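Putative ATP binding component of ABC-transporter (Escherichia coli, PDB 2R5O) probably powers O-antigen polysaccharide export as the ATP-binding component of an ABC transporter, this C-terminal immunoglobulin-fold domain being the part that binds the carbohydrate. Local coordinates at residues I145-P150 against T155-R160. Sequence-based numbering, arbitrary orientation.
Sequences ISAGNP and TPLDRR
A classic beta bulge interrupts the antiparallel hairpin of strands 137-147 and 153-169, part of the immunoglobulin-fold Wzt C-terminal domain, where Leu157 and Asp158 both face Ile145. The evidence is one shared acceptor: Ile145 O takes Leu157 N at 2.9 Å and Asp158 N at 3.2 Å, both donors lying in its carbonyl plane. Ile145 N returns a bond to Asp158 O. Beyond the bulge the register is regular, with Ala147 and Thr155 exchanging two backbone bonds, Thr155 N to Ala147 O measuring 2.8 Å. Between these pairs Ser146 faces Pro156 in a non-hydrogen-bonded pair. Leu157, the extra residue of the bulge, lays CD1 3.9 Å from Ala147 CB, and both side chains touch Phe84. A chi1 of -175° leaves Ile145 CG2 between the backbone N and the carbonyl carbon, 3.5 Å from Asp158 O. On the face that carries Ser146 and Pro156, the Arg159 side chain, bent at chi2 and chi3, brings Arg159 NH1 to 3.1 Å from Ser146 OG, a weak bond given its 132° N-H...O angle. Asp158 OD2 accepts a hydrogen bond from Ile50 N and forms a salt bridge with Arg42. Main-chain bonding therefore carries this junction: two donors grip one carbonyl, while the arginine-serine bond adds little directional hold.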
ATOM      1  N   ILE A 145     -20.561 -11.209   3.127  1.00 14.03           N
ATOM      2  CA  ILE A 145     -20.936 -11.745   4.448  1.00 14.15           C
ATOM      3  C   ILE A 145     -20.905 -13.275   4.354  1.00 14.18           C
ATOM      4  O   ILE A 145     -21.472 -13.858   3.426  1.00 14.02           O
ATOM      5  CB  ILE A 145     -22.314 -11.172   4.953  1.00 16.31           C
ATOM      6  CG1 ILE A 145     -22.645 -11.630   6.371  1.00 15.42           C
ATOM      7  CG2 ILE A 145     -23.422 -11.481   4.025  1.00 16.35           C
ATOM      8  CD1 ILE A 145     -21.805 -10.967   7.439  1.00 16.35           C
ATOM      9  N   SER A 146     -20.235 -13.895   5.322  1.00 14.63           N
ATOM     10  CA  SER A 146     -20.087 -15.333   5.434  1.00 14.43           C
ATOM     11  C   SER A 146     -20.339 -15.743   6.857  1.00 14.78           C
ATOM     12  O   SER A 146     -20.478 -14.896   7.730  1.00 14.60           O
ATOM     13  CB  SER A 146     -18.680 -15.739   4.983  1.00 15.35           C
ATOM     14  OG  SER A 146     -18.386 -15.223   3.682  1.00 15.45           O
ATOM     15  N   ALA A 147     -20.427 -17.040   7.100  1.00 14.89           N
ATOM     16  CA  ALA A 147     -20.636 -17.534   8.459  1.00 14.83           C
ATOM     17  C   ALA A 147     -19.903 -18.840   8.687  1.00 15.33           C
ATOM     18  O   ALA A 147     -19.816 -19.679   7.802  1.00 16.73           O
ATOM     19  CB  ALA A 147     -22.103 -17.729   8.740  1.00 15.86           C
ATOM     20  N   GLY A 148     -19.396 -19.015   9.903  1.00 16.08           N
ATOM     21  CA  GLY A 148     -18.779 -20.275  10.320  1.00 17.39           C
ATOM     22  C   GLY A 148     -17.465 -20.068  11.052  1.00 19.08           C
ATOM     23  O   GLY A 148     -17.330 -19.130  11.838  1.00 21.27           O
ATOM     24  N   ASN A 149     -16.521 -20.974  10.819  1.00 19.25           N
ATOM     25  CA  ASN A 149     -15.164 -20.885  11.372  1.00 20.81           C
ATOM     26  C   ASN A 149     -14.255 -20.289  10.304  1.00 20.72           C
ATOM     27  O   ASN A 149     -14.017 -20.918   9.281  1.00 20.08           O
ATOM     28  CB  ASN A 149     -14.677 -22.293  11.758  0.65 21.37           C
ATOM     29  CG  ASN A 149     -15.626 -23.014  12.726  0.65 24.10           C
ATOM     30  OD1 ASN A 149     -15.927 -24.203  12.554  0.65 27.67           O
ATOM     31  ND2 ASN A 149     -16.095 -22.298  13.745  0.65 27.26           N
ATOM     32  N   PRO A 150     -13.780 -19.045  10.488  1.00 22.67           N
ATOM     33  CA  PRO A 150     -13.106 -18.329   9.364  1.00 22.79           C
ATOM     34  C   PRO A 150     -11.887 -19.020   8.705  1.00 22.69           C
ATOM     35  O   PRO A 150     -11.637 -18.886   7.501  1.00 24.02           O
ATOM     36  CB  PRO A 150     -12.743 -16.967   9.963  1.00 23.51           C
ATOM     37  CG  PRO A 150     -13.143 -17.007  11.426  1.00 24.24           C
ATOM     38  CD  PRO A 150     -13.930 -18.226  11.702  1.00 23.49           C
ATOM     39  N   THR A 155     -19.140 -20.527   5.230  1.00 15.12           N
ATOM     40  CA  THR A 155     -20.102 -20.552   4.168  1.00 14.81           C
ATOM     41  C   THR A 155     -20.316 -19.126   3.676  1.00 14.71           C
ATOM     42  O   THR A 155     -20.667 -18.253   4.460  1.00 14.31           O
ATOM     43  CB  THR A 155     -21.431 -21.084   4.681  1.00 15.47           C
ATOM     44  OG1 THR A 155     -21.260 -22.397   5.227  1.00 17.39           O
ATOM     45  CG2 THR A 155     -22.418 -21.165   3.574  1.00 16.16           C
ATOM     46  N   PRO A 156     -20.136 -18.894   2.366  1.00 13.88           N
ATOM     47  CA  PRO A 156     -20.410 -17.558   1.820  1.00 13.80           C
ATOM     48  C   PRO A 156     -21.917 -17.374   1.718  1.00 12.66           C
ATOM     49  O   PRO A 156     -22.603 -18.189   1.095  1.00 13.49           O
ATOM     50  CB  PRO A 156     -19.764 -17.628   0.435  1.00 14.27           C
ATOM     51  CG  PRO A 156     -19.911 -19.102   0.035  1.00 15.45           C
ATOM     52  CD  PRO A 156     -19.750 -19.860   1.315  1.00 14.77           C
ATOM     53  N   LEU A 157     -22.448 -16.323   2.305  1.00 12.88           N
ATOM     54  CA  LEU A 157     -23.895 -16.106   2.347  1.00 13.01           C
ATOM     55  C   LEU A 157     -24.326 -15.173   1.236  1.00 12.75           C
ATOM     56  O   LEU A 157     -25.210 -15.514   0.465  1.00 13.18           O
ATOM     57  CB  LEU A 157     -24.353 -15.591   3.710  1.00 13.20           C
ATOM     58  CG  LEU A 157     -23.883 -16.427   4.906  1.00 13.96           C
ATOM     59  CD1 LEU A 157     -24.288 -15.776   6.200  1.00 16.46           C
ATOM     60  CD2 LEU A 157     -24.417 -17.855   4.844  1.00 16.07           C
ATOM     61  N   ASP A 158     -23.712 -14.003   1.164  1.00 13.02           N
ATOM     62  CA  ASP A 158     -23.966 -13.032   0.089  1.00 13.32           C
ATOM     63  C   ASP A 158     -22.663 -12.316  -0.168  1.00 13.54           C
ATOM     64  O   ASP A 158     -22.088 -11.760   0.771  1.00 14.36           O
ATOM     65  CB  ASP A 158     -25.077 -12.033   0.482  1.00 13.72           C
ATOM     66  CG  ASP A 158     -25.515 -11.138  -0.663  1.00 13.96           C
ATOM     67  OD1 ASP A 158     -25.288 -11.488  -1.850  1.00 14.36           O
ATOM     68  OD2 ASP A 158     -26.085 -10.058  -0.372  1.00 14.34           O
ATOM     69  N   ARG A 159     -22.177 -12.339  -1.394  1.00 13.32           N
ATOM     70  CA  ARG A 159     -20.856 -11.841  -1.759  1.00 13.47           C
ATOM     71  C   ARG A 159     -21.056 -10.926  -2.942  1.00 13.76           C
ATOM     72  O   ARG A 159     -21.431 -11.387  -4.027  1.00 14.12           O
ATOM     73  CB  ARG A 159     -19.937 -13.004  -2.112  1.00 14.18           C
ATOM     74  CG  ARG A 159     -19.867 -14.073  -1.011  1.00 14.76           C
ATOM     75  CD  ARG A 159     -19.310 -13.541   0.338  1.00 15.64           C
ATOM     76  NE  ARG A 159     -17.974 -13.071   0.089  1.00 16.14           N
ATOM     77  CZ  ARG A 159     -16.869 -13.766   0.262  1.00 17.95           C
ATOM     78  NH1 ARG A 159     -16.855 -14.880   1.005  1.00 18.25           N
ATOM     79  NH2 ARG A 159     -15.753 -13.277  -0.237  1.00 18.70           N
ATOM     80  N   ARG A 160     -20.869  -9.634  -2.745  1.00 13.65           N
ATOM     81  CA  ARG A 160     -21.157  -8.615  -3.768  1.00 13.88           C
ATOM     82  C   ARG A 160     -19.837  -8.175  -4.384  1.00 13.51           C
ATOM     83  O   ARG A 160     -19.258  -7.138  -4.018  1.00 13.54           O
ATOM     84  CB  ARG A 160     -22.016  -7.517  -3.172  1.00 14.39           C
ATOM     85  CG  ARG A 160     -23.298  -8.131  -2.614  1.00 15.74           C
ATOM     86  CD  ARG A 160     -24.477  -7.205  -2.399  1.00 14.59           C
ATOM     87  NE  ARG A 160     -25.014  -6.739  -3.675  1.00 14.34           N
ATOM     88  CZ  ARG A 160     -26.222  -6.213  -3.803  1.00 14.18           C
ATOM     89  NH1 ARG A 160     -27.013  -6.099  -2.763  1.00 12.88           N
ATOM     90  NH2 ARG A 160     -26.627  -5.785  -4.985  1.00 14.06           N
TER
HETATM   91  O   HOH W   1     -20.153 -22.945   7.768  1.00 34.33           O